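Local coordinates for conserved hypothetical protein BatB (PDB 3IBS) that is of uncharacterised function but carries a magnesium-binding von Willebrand factor A domain, the part crystallised here, within a longer, probably membrane-anchored protein, at residues A59-T64 with I94-N99. Residues are numbered along the deposited sequence; the frame is centred on the assembly and turned at random.
Sequences AGDAFT and IGEAIN
Ala62 sets its methyl group against the backbone of helix 94-102, with Ala62 CB 3.8 Å from Ala97 CA. The two methyls also meet, Ala62 CB lying 4.0 Å from Ala97 CB. The small side chains bring strand and helix close: Ala62 CA and Ala97 CA are 5.3 Å apart. Ala97 is buried and also touches Ile56 and Phe58 of strand 52-58, so its methyl sits over two adjacent strands.

Glu96 covers the outer side of this contact. Its CG is anti to the carbonyl carbon (chi1 -68°), and the chain then extends (chi2 177°). This carries the carboxylate across to the turn before the strand. Glu96 OE1 ends 3.9 Å from both Asp61 CA and Gly60 O. Both approaches are loose; neither is a hydrogen bond.

Asp61 directs its CB away from the helix, yet Asp61 OD1 is 4.2 Å from Glu96 OE1. The two like charges probably repel and may raise the proton affinity of one carboxylate. A weak, long ion pair between Lys89 and Asp61 would partly offset this. The turn is closed by Ala59 N hydrogen-bonding to Asp61 O at 2.8 Å. Backbone hydrogen bonds of Ala59 with Ala93 and Gly60 with Lys89 tie it to the chain before the helix.

The helix, with Ile94 and Ile98 on strand 113-119, runs nearly along the strands and reaches antiparallel edge strand 62-69. Ala59 also touches Ser21, a magnesium ligand, placing the turn behind the metal's first shell. This is the von Willebrand factor A fold, with its MIDAS metal site at the strand ends.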
ATOM      1  N   ALA A  59      18.324  -7.687  12.074  1.00 15.23           N
ATOM      2  CA  ALA A  59      18.100  -6.812  10.954  1.00 15.37           C
ATOM      3  C   ALA A  59      19.499  -6.502  10.423  1.00 15.87           C
ATOM      4  O   ALA A  59      20.131  -7.380   9.839  1.00 16.68           O
ATOM      5  CB  ALA A  59      17.306  -5.553  11.391  1.00 15.02           C
ATOM      6  N   GLY A  60      20.002  -5.294  10.645  1.00 16.29           N
ATOM      7  CA  GLY A  60      21.403  -4.971  10.329  1.00 16.57           C
ATOM      8  C   GLY A  60      22.409  -5.658  11.241  1.00 17.53           C
ATOM      9  O   GLY A  60      23.549  -5.908  10.830  1.00 17.51           O
ATOM     10  N   ASP A  61      21.994  -5.946  12.474  1.00 17.65           N
ATOM     11  CA  ASP A  61      22.748  -6.778  13.421  1.00 18.99           C
ATOM     12  C   ASP A  61      21.867  -7.951  13.840  1.00 18.64           C
ATOM     13  O   ASP A  61      20.656  -7.950  13.555  1.00 18.79           O
ATOM     14  CB  ASP A  61      23.114  -5.973  14.691  1.00 19.73           C
ATOM     15  CG  ASP A  61      24.085  -4.807  14.412  1.00 24.36           C
ATOM     16  OD1 ASP A  61      25.039  -4.977  13.612  1.00 28.17           O
ATOM     17  OD2 ASP A  61      23.887  -3.708  14.994  1.00 26.44           O
ATOM     18  N   ALA A  62      22.455  -8.918  14.549  1.00 17.98           N
ATOM     19  CA  ALA A  62      21.719 -10.032  15.142  1.00 17.70           C
ATOM     20  C   ALA A  62      21.982 -10.126  16.640  1.00 17.73           C
ATOM     21  O   ALA A  62      23.092  -9.938  17.070  1.00 17.03           O
ATOM     22  CB  ALA A  62      22.105 -11.351  14.475  1.00 17.42           C
ATOM     23  N   PHE A  63      20.959 -10.455  17.423  1.00 17.96           N
ATOM     24  CA  PHE A  63      21.179 -10.773  18.822  1.00 18.59           C
ATOM     25  C   PHE A  63      20.267 -11.881  19.329  1.00 17.91           C
ATOM     26  O   PHE A  63      19.234 -12.174  18.728  1.00 17.37           O
ATOM     27  CB  PHE A  63      21.159  -9.504  19.712  1.00 19.46           C
ATOM     28  CG  PHE A  63      19.784  -8.978  20.048  1.00 22.39           C
ATOM     29  CD1 PHE A  63      19.048  -9.514  21.116  1.00 26.71           C
ATOM     30  CD2 PHE A  63      19.251  -7.897  19.349  1.00 26.01           C
ATOM     31  CE1 PHE A  63      17.767  -8.999  21.455  1.00 28.07           C
ATOM     32  CE2 PHE A  63      17.978  -7.376  19.679  1.00 27.40           C
ATOM     33  CZ  PHE A  63      17.239  -7.929  20.730  1.00 28.09           C
ATOM     34  N   THR A  64      20.676 -12.491  20.435  1.00 17.14           N
ATOM     35  CA  THR A  64      19.930 -13.553  21.071  1.00 17.28           C
ATOM     36  C   THR A  64      18.741 -12.996  21.821  1.00 17.80           C
ATOM     37  O   THR A  64      18.905 -12.227  22.779  1.00 18.27           O
ATOM     38  CB  THR A  64      20.828 -14.315  22.075  1.00 17.91           C
ATOM     39  OG1 THR A  64      21.919 -14.917  21.356  1.00 17.58           O
ATOM     40  CG2 THR A  64      20.009 -15.416  22.809  1.00 16.76           C
ATOM     41  N   ILE A  94      21.480 -12.119   7.590  1.00 15.55           N
ATOM     42  CA  ILE A  94      21.153 -13.537   7.755  1.00 14.97           C
ATOM     43  C   ILE A  94      22.392 -14.374   8.157  1.00 15.31           C
ATOM     44  O   ILE A  94      22.287 -15.263   9.003  1.00 16.00           O
ATOM     45  CB  ILE A  94      20.467 -14.153   6.484  1.00 14.41           C
ATOM     46  CG1 ILE A  94      19.127 -13.461   6.177  1.00 13.58           C
ATOM     47  CG2 ILE A  94      20.223 -15.674   6.682  1.00 12.62           C
ATOM     48  CD1 ILE A  94      18.612 -13.741   4.730  1.00 14.34           C
ATOM     49  N   GLY A  95      23.540 -14.094   7.539  1.00 15.30           N
ATOM     50  CA  GLY A  95      24.803 -14.774   7.871  1.00 15.48           C
ATOM     51  C   GLY A  95      25.217 -14.615   9.326  1.00 15.49           C
ATOM     52  O   GLY A  95      25.508 -15.610  10.001  1.00 15.80           O
ATOM     53  N   GLU A  96      25.235 -13.372   9.811  1.00 15.13           N
ATOM     54  CA  GLU A  96      25.485 -13.099  11.222  1.00 16.07           C
ATOM     55  C   GLU A  96      24.513 -13.874  12.142  1.00 15.47           C
ATOM     56  O   GLU A  96      24.933 -14.426  13.165  1.00 15.31           O
ATOM     57  CB  GLU A  96      25.426 -11.589  11.510  1.00 16.88           C
ATOM     58  CG  GLU A  96      26.566 -10.778  10.876  1.00 21.06           C
ATOM     59  CD  GLU A  96      26.444  -9.270  11.124  1.00 27.83           C
ATOM     60  OE1 GLU A  96      25.806  -8.862  12.116  1.00 30.95           O
ATOM     61  OE2 GLU A  96      26.989  -8.478  10.321  1.00 31.41           O
ATOM     62  N   ALA A  97      23.234 -13.948  11.760  1.00 14.06           N
ATOM     63  CA  ALA A  97      22.248 -14.652  12.589  1.00 13.82           C
ATOM     64  C   ALA A  97      22.513 -16.163  12.623  1.00 13.65           C
ATOM     65  O   ALA A  97      22.512 -16.775  13.691  1.00 13.20           O
ATOM     66  CB  ALA A  97      20.803 -14.337  12.140  1.00 12.81           C
ATOM     67  N   ILE A  98      22.793 -16.747  11.455  1.00 13.44           N
ATOM     68  CA  ILE A  98      23.124 -18.163  11.366  1.00 13.13           C
ATOM     69  C   ILE A  98      24.387 -18.472  12.153  1.00 13.25           C
ATOM     70  O   ILE A  98      24.436 -19.494  12.853  1.00 13.74           O
ATOM     71  CB  ILE A  98      23.279 -18.639   9.878  1.00 12.51           C
ATOM     72  CG1 ILE A  98      21.930 -18.590   9.150  1.00 12.85           C
ATOM     73  CG2 ILE A  98      23.869 -20.069   9.800  1.00 13.81           C
ATOM     74  CD1 ILE A  98      22.029 -18.884   7.620  1.00 10.42           C
ATOM     75  N   ASN A  99      25.403 -17.615  12.033  1.00 13.21           N
ATOM     76  CA  ASN A  99      26.684 -17.824  12.744  1.00 13.86           C
ATOM     77  C   ASN A  99      26.469 -17.735  14.252  1.00 13.77           C
ATOM     78  O   ASN A  99      27.024 -18.534  15.006  1.00 13.35           O
ATOM     79  CB  ASN A  99      27.746 -16.806  12.331  1.00 13.33           C
ATOM     80  CG  ASN A  99      28.330 -17.078  10.951  1.00 17.34           C
ATOM     81  OD1 ASN A  99      28.220 -18.194  10.385  1.00 18.90           O
ATOM     82  ND2 ASN A  99      28.982 -16.060  10.409  1.00 15.57           N
TER